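PDB 6WBT: cellulase IBT99 from Metagenomes, which probably hydrolyses 6-phospho-alpha-glucosides, as a family 4 glycosyl hydrolase that uses NAD and manganese. Local coordinates for residues G12-T15 / Y16-G19; P310-L313 / Q314-Y317. All coordinates share one frame; numbering follows the deposited sequence.

Interaction 1 (G12-T15 / Y16-G19); sequences GGST and YTPG. With NAD (nicotinamide-adenine-dinucleotide), chain G.
S14 and Y16 open the helix 17-25 with a capping bond, and the turn that carries it also receives the cofactor diphosphate. Among the bonds within the protein, Y16 N donates to S14 OG over 3.1 Å at 165°, and T17 N closes the type I turn from S14 to T17 by reaching S14 O at 3.2 Å. That second donor stands above the carbonyl plane, 73° out of it. T17 OG1 lies near both G12 O (3.0 Å) and S14 O; either bond would be weak, and which of the two the hydroxyl proton makes is not settled.

Bonds to NAD form the next group. T15 N and T15 OG1 both donate to NAD O1N, each over 2.8 Å. OG1 sits between the backbone N and the carbonyl carbon (chi1 61°), which turns it to the same phosphate oxygen as its own N-H, while R294 NE supplies it with a second hydrogen bond. S14 OG also points at this oxygen, although the modelled separation is too short to be trusted.

The Y16 ring supplies packing against the cofactor. T15 OG1 lies 3.7 Å above one face, offset toward the rim; the nicotinamide comes over the other, with Y16 CE1 3.5 Å from NAD C6N. NAD O5D meets the ring edge, in its plane. With an alanine here the capping N-H would remain, but the nicotinamide would probably lose the ring that lies against it, and bound glucose-6-phosphate one of its contacts.

The chemistry is that of the glycine-rich dinucleotide loop of a Rossmann fold: neutral N-H and hydroxyl donors at a helix start probably help to offset phosphate charge, with R294 adding a positive one.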
loop_
_atom_site.group_PDB
_atom_site.type_symbol
_atom_site.label_atom_id
_atom_site.label_comp_id
_atom_site.label_asym_id
_atom_site.label_seq_id
_atom_site.Cartn_x
_atom_site.Cartn_y
_atom_site.Cartn_z
ATOM N N GLY A 12 4.424 -7.417 -42.303
ATOM C CA GLY A 12 4.660 -8.589 -43.127
ATOM C C GLY A 12 6.039 -8.649 -43.746
ATOM O O GLY A 12 6.458 -9.720 -44.198
ATOM N N GLY A 13 6.755 -7.527 -43.779
ATOM C CA GLY A 13 8.100 -7.507 -44.318
ATOM C C GLY A 13 9.157 -7.830 -43.283
ATOM O O GLY A 13 10.304 -7.388 -43.398
ATOM N N SER A 14 8.779 -8.597 -42.266
ATOM C CA SER A 14 9.686 -8.980 -41.196
ATOM C C SER A 14 10.411 -10.268 -41.558
ATOM O O SER A 14 9.914 -11.082 -42.341
ATOM C CB SER A 14 8.929 -9.167 -39.879
ATOM O OG SER A 14 9.750 -9.792 -38.909
ATOM N N THR A 15 11.600 -10.445 -40.978
ATOM C CA THR A 15 12.356 -11.673 -41.194
ATOM C C THR A 15 11.720 -12.871 -40.499
ATOM O O THR A 15 12.039 -14.015 -40.842
ATOM C CB THR A 15 13.798 -11.501 -40.715
ATOM O OG1 THR A 15 13.807 -11.212 -39.312
ATOM C CG2 THR A 15 14.472 -10.362 -41.467
ATOM N N TYR A 16 10.831 -12.636 -39.538
ATOM C CA TYR A 16 10.118 -13.706 -38.856
ATOM C C TYR A 16 8.766 -14.009 -39.484
ATOM O O TYR A 16 8.066 -14.907 -39.005
ATOM C CB TYR A 16 9.925 -13.357 -37.376
ATOM C CG TYR A 16 11.214 -13.144 -36.617
ATOM C CD1 TYR A 16 11.673 -11.864 -36.337
ATOM C CD2 TYR A 16 11.972 -14.223 -36.179
ATOM C CE1 TYR A 16 12.851 -11.663 -35.642
ATOM C CE2 TYR A 16 13.152 -14.032 -35.483
ATOM C CZ TYR A 16 13.586 -12.750 -35.218
ATOM O OH TYR A 16 14.759 -12.555 -34.526
ATOM N N THR A 17 8.381 -13.285 -40.535
ATOM C CA THR A 17 7.074 -13.509 -41.152
ATOM C C THR A 17 6.942 -14.897 -41.770
ATOM O O THR A 17 5.936 -15.572 -41.494
ATOM C CB THR A 17 6.787 -12.404 -42.176
ATOM O OG1 THR A 17 6.777 -11.131 -41.518
ATOM C CG2 THR A 17 5.440 -12.632 -42.846
ATOM N N PRO A 18 7.882 -15.391 -42.588
ATOM C CA PRO A 18 7.736 -16.764 -43.101
ATOM C C PRO A 18 7.741 -17.819 -42.012
ATOM O O PRO A 18 7.212 -18.916 -42.231
ATOM C CB PRO A 18 8.944 -16.925 -44.036
ATOM C CG PRO A 18 9.349 -15.539 -44.382
ATOM C CD PRO A 18 9.071 -14.731 -43.157
ATOM N N GLY A 19 8.315 -17.525 -40.846
ATOM C CA GLY A 19 8.340 -18.511 -39.779
ATOM C C GLY A 19 6.992 -18.670 -39.103
ATOM O O GLY A 19 6.491 -19.787 -38.944
HETATM P PA NAD G . 12.630 -6.347 -39.767
HETATM O O1A NAD G . 13.279 -5.005 -39.716
HETATM O O2A NAD G . 13.284 -7.412 -40.584
HETATM O O5B NAD G . 11.106 -6.169 -40.240
HETATM C C5B NAD G . 10.231 -5.267 -39.507
HETATM C C4B NAD G . 9.078 -4.862 -40.393
HETATM O O4B NAD G . 8.230 -3.914 -39.691
HETATM C C3B NAD G . 9.453 -4.177 -41.718
HETATM O O3B NAD G . 8.742 -4.786 -42.788
HETATM C C2B NAD G . 8.972 -2.737 -41.509
HETATM O O2B NAD G . 8.696 -2.041 -42.706
HETATM C C1B NAD G . 7.751 -2.989 -40.638
HETATM N N9A NAD G . 7.251 -1.805 -39.948
HETATM C C8A NAD G . 8.001 -0.782 -39.424
HETATM N N7A NAD G . 7.282 0.160 -38.866
HETATM C C5A NAD G . 5.972 -0.260 -39.041
HETATM C C6A NAD G . 4.739 0.312 -38.671
HETATM N N6A NAD G . 4.625 1.471 -38.029
HETATM N N1A NAD G . 3.613 -0.365 -39.000
HETATM C C2A NAD G . 3.735 -1.530 -39.649
HETATM N N3A NAD G . 4.837 -2.162 -40.044
HETATM C C4A NAD G . 5.938 -1.470 -39.709
HETATM O O3 NAD G . 12.449 -6.893 -38.270
HETATM P PN NAD G . 12.693 -8.333 -37.606
HETATM O O1N NAD G . 11.965 -9.364 -38.403
HETATM O O2N NAD G . 14.155 -8.516 -37.371
HETATM O O5D NAD G . 11.952 -8.127 -36.201
HETATM C C5D NAD G . 10.572 -7.683 -36.224
HETATM C C4D NAD G . 10.151 -7.300 -34.827
HETATM O O4D NAD G . 10.037 -8.496 -34.023
HETATM C C3D NAD G . 11.125 -6.394 -34.061
HETATM O O3D NAD G . 10.404 -5.359 -33.408
HETATM C C2D NAD G . 11.718 -7.381 -33.051
HETATM O O2D NAD G . 12.332 -6.780 -31.923
HETATM C C1D NAD G . 10.479 -8.197 -32.709
HETATM N N1N NAD G . 10.808 -9.471 -32.010
HETATM C C2N NAD G . 10.552 -9.598 -30.671
HETATM C C3N NAD G . 10.876 -10.765 -29.996
HETATM C C7N NAD G . 10.515 -10.861 -28.536
HETATM O O7N NAD G . 11.258 -11.468 -27.769
HETATM N N7N NAD G . 9.375 -10.307 -28.146
HETATM C C4N NAD G . 11.498 -11.797 -30.692
HETATM C C5N NAD G . 11.718 -11.670 -32.047
HETATM C C6N NAD G . 11.364 -10.503 -32.687
#

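Interaction 2 (P310-L313 / Q314-Y317); sequences PVDL and QQFY
L313 and Y317, four residues apart, meet with the tyrosine ring turned flat beneath the leucine backbone. L313 O stands 3.0 Å above the ring plane of Y317, over its centre, so it is the face and not the edge of the aromatic that receives the carbonyl. The leucine side chain meets the far end of the same ring: L313 CB lies 3.7 Å from Y317 CZ, and L313 CD1 comes near the hydroxyl as the two side chains pass at a slant. Y317 takes up this pose with CG anti to its carbonyl carbon (chi1 -59°), which folds the ring back under the preceding turn. The carbonyl oxygen of L313 is also approached by F316 N, a weak bond at 3.5 Å.

On another side of the turn the carboxylate of D312 reaches forward over the two glutamines. D312 OD1 touches the CG methylene of Q314 at 3.2 Å and D312 OD2 that of Q315 at 3.3 Å, so aliphatic carbon, rather than a charged partner, is what this acid meets across the contact. The planes of the carboxylate and the Q314 amide are 48° apart. The F316 ring, for its part, carries Q315 CB over the centre of one face.

Outside the turn, L313 packs on I52, V56 and T59 of helix 43-60, while Y317 reaches V56 and K22. The arrangement is a compact surface turn in the connection between helices 296-306 and 321-334: L313, F316 and Y317 lie against helices 17-25 and 43-60 of the Rossmann-type nucleotide-binding region, and V311 against helix 296-306.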
loop_
_atom_site.group_PDB
_atom_site.type_symbol
_atom_site.label_atom_id
_atom_site.label_comp_id
_atom_site.label_asym_id
_atom_site.label_seq_id
_atom_site.Cartn_x
_atom_site.Cartn_y
_atom_site.Cartn_z
ATOM N N PRO A 310 15.283 -23.415 -56.530
ATOM C CA PRO A 310 14.576 -23.935 -55.354
ATOM C C PRO A 310 15.048 -23.262 -54.075
ATOM O O PRO A 310 16.239 -23.005 -53.886
ATOM C CB PRO A 310 14.909 -25.432 -55.362
ATOM C CG PRO A 310 16.122 -25.580 -56.228
ATOM C CD PRO A 310 16.401 -24.285 -56.935
ATOM N N VAL A 311 14.092 -22.976 -53.195
ATOM C CA VAL A 311 14.340 -22.263 -51.947
ATOM C C VAL A 311 14.137 -23.225 -50.786
ATOM O O VAL A 311 13.116 -23.921 -50.717
ATOM C CB VAL A 311 13.424 -21.034 -51.812
ATOM C CG1 VAL A 311 13.342 -20.580 -50.361
ATOM C CG2 VAL A 311 13.934 -19.908 -52.687
ATOM N N ASP A 312 15.109 -23.264 -49.878
ATOM C CA ASP A 312 15.013 -24.070 -48.663
ATOM C C ASP A 312 14.171 -23.308 -47.648
ATOM O O ASP A 312 14.639 -22.354 -47.022
ATOM C CB ASP A 312 16.402 -24.379 -48.117
ATOM C CG ASP A 312 16.357 -25.100 -46.788
ATOM O OD1 ASP A 312 15.763 -26.197 -46.727
ATOM O OD2 ASP A 312 16.921 -24.575 -45.805
ATOM N N LEU A 313 12.917 -23.731 -47.481
ATOM C CA LEU A 313 11.997 -23.050 -46.580
ATOM C C LEU A 313 12.227 -23.390 -45.113
ATOM O O LEU A 313 11.711 -22.675 -44.245
ATOM C CB LEU A 313 10.549 -23.375 -46.959
ATOM C CG LEU A 313 10.039 -22.759 -48.263
ATOM C CD1 LEU A 313 8.578 -23.113 -48.493
ATOM C CD2 LEU A 313 10.233 -21.251 -48.255
ATOM N N GLN A 314 12.984 -24.445 -44.808
ATOM C CA GLN A 314 13.249 -24.771 -43.412
ATOM C C GLN A 314 14.244 -23.818 -42.765
ATOM O O GLN A 314 14.501 -23.946 -41.563
ATOM C CB GLN A 314 13.756 -26.210 -43.279
ATOM C CG GLN A 314 15.234 -26.387 -43.582
ATOM C CD GLN A 314 15.741 -27.767 -43.206
ATOM O OE1 GLN A 314 15.958 -28.618 -44.068
ATOM N NE2 GLN A 314 15.937 -27.993 -41.911
ATOM N N GLN A 315 14.814 -22.882 -43.530
ATOM C CA GLN A 315 15.667 -21.853 -42.943
ATOM C C GLN A 315 14.920 -21.074 -41.869
ATOM O O GLN A 315 15.451 -20.819 -40.782
ATOM C CB GLN A 315 16.166 -20.897 -44.027
ATOM C CG GLN A 315 17.303 -21.417 -44.886
ATOM C CD GLN A 315 17.777 -20.379 -45.888
ATOM O OE1 GLN A 315 17.065 -20.044 -46.836
ATOM N NE2 GLN A 315 18.978 -19.853 -45.674
ATOM N N PHE A 316 13.679 -20.690 -42.159
ATOM C CA PHE A 316 12.907 -19.807 -41.301
ATOM C C PHE A 316 11.969 -20.553 -40.361
ATOM O O PHE A 316 11.209 -19.910 -39.631
ATOM C CB PHE A 316 12.108 -18.822 -42.161
ATOM C CG PHE A 316 12.800 -18.442 -43.441
ATOM C CD1 PHE A 316 13.869 -17.560 -43.433
ATOM C CD2 PHE A 316 12.385 -18.971 -44.653
ATOM C CE1 PHE A 316 14.509 -17.212 -44.609
ATOM C CE2 PHE A 316 13.021 -18.627 -45.832
ATOM C CZ PHE A 316 14.083 -17.746 -45.810
ATOM N N TYR A 317 12.006 -21.886 -40.353
ATOM C CA TYR A 317 11.139 -22.692 -39.502
ATOM C C TYR A 317 11.810 -23.075 -38.187
ATOM O O TYR A 317 11.487 -24.117 -37.607
ATOM C CB TYR A 317 10.683 -23.954 -40.238
ATOM C CG TYR A 317 9.916 -23.719 -41.526
ATOM C CD1 TYR A 317 9.412 -22.465 -41.850
ATOM C CD2 TYR A 317 9.688 -24.764 -42.413
ATOM C CE1 TYR A 317 8.714 -22.258 -43.028
ATOM C CE2 TYR A 317 8.990 -24.567 -43.589
ATOM C CZ TYR A 317 8.505 -23.313 -43.891
ATOM O OH TYR A 317 7.810 -23.117 -45.062
#

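How the interactions relate
From the N terminus, strand 5-10 leads into interaction 1, where the type I turn S14-T17 opens helix 17-25. Almost three hundred residues later, after helix 296-306, interaction 2 closes a second local turn at 313-317, ahead of helix 321-334. The two stand in series, neither nesting nor crossing, with centres about 12 Å apart. They nevertheless touch: P18 CB packs 4.1 Å from F316 CD2, and P18 O lies 3.7 Å from Y317 CE1. The first turn of helix 17-25, which follows the cofactor-binding loop, thereby packs against a connection from the C-terminal half of the enzyme, with the F316 side chain about 10 Å from NAD at the nearest atoms.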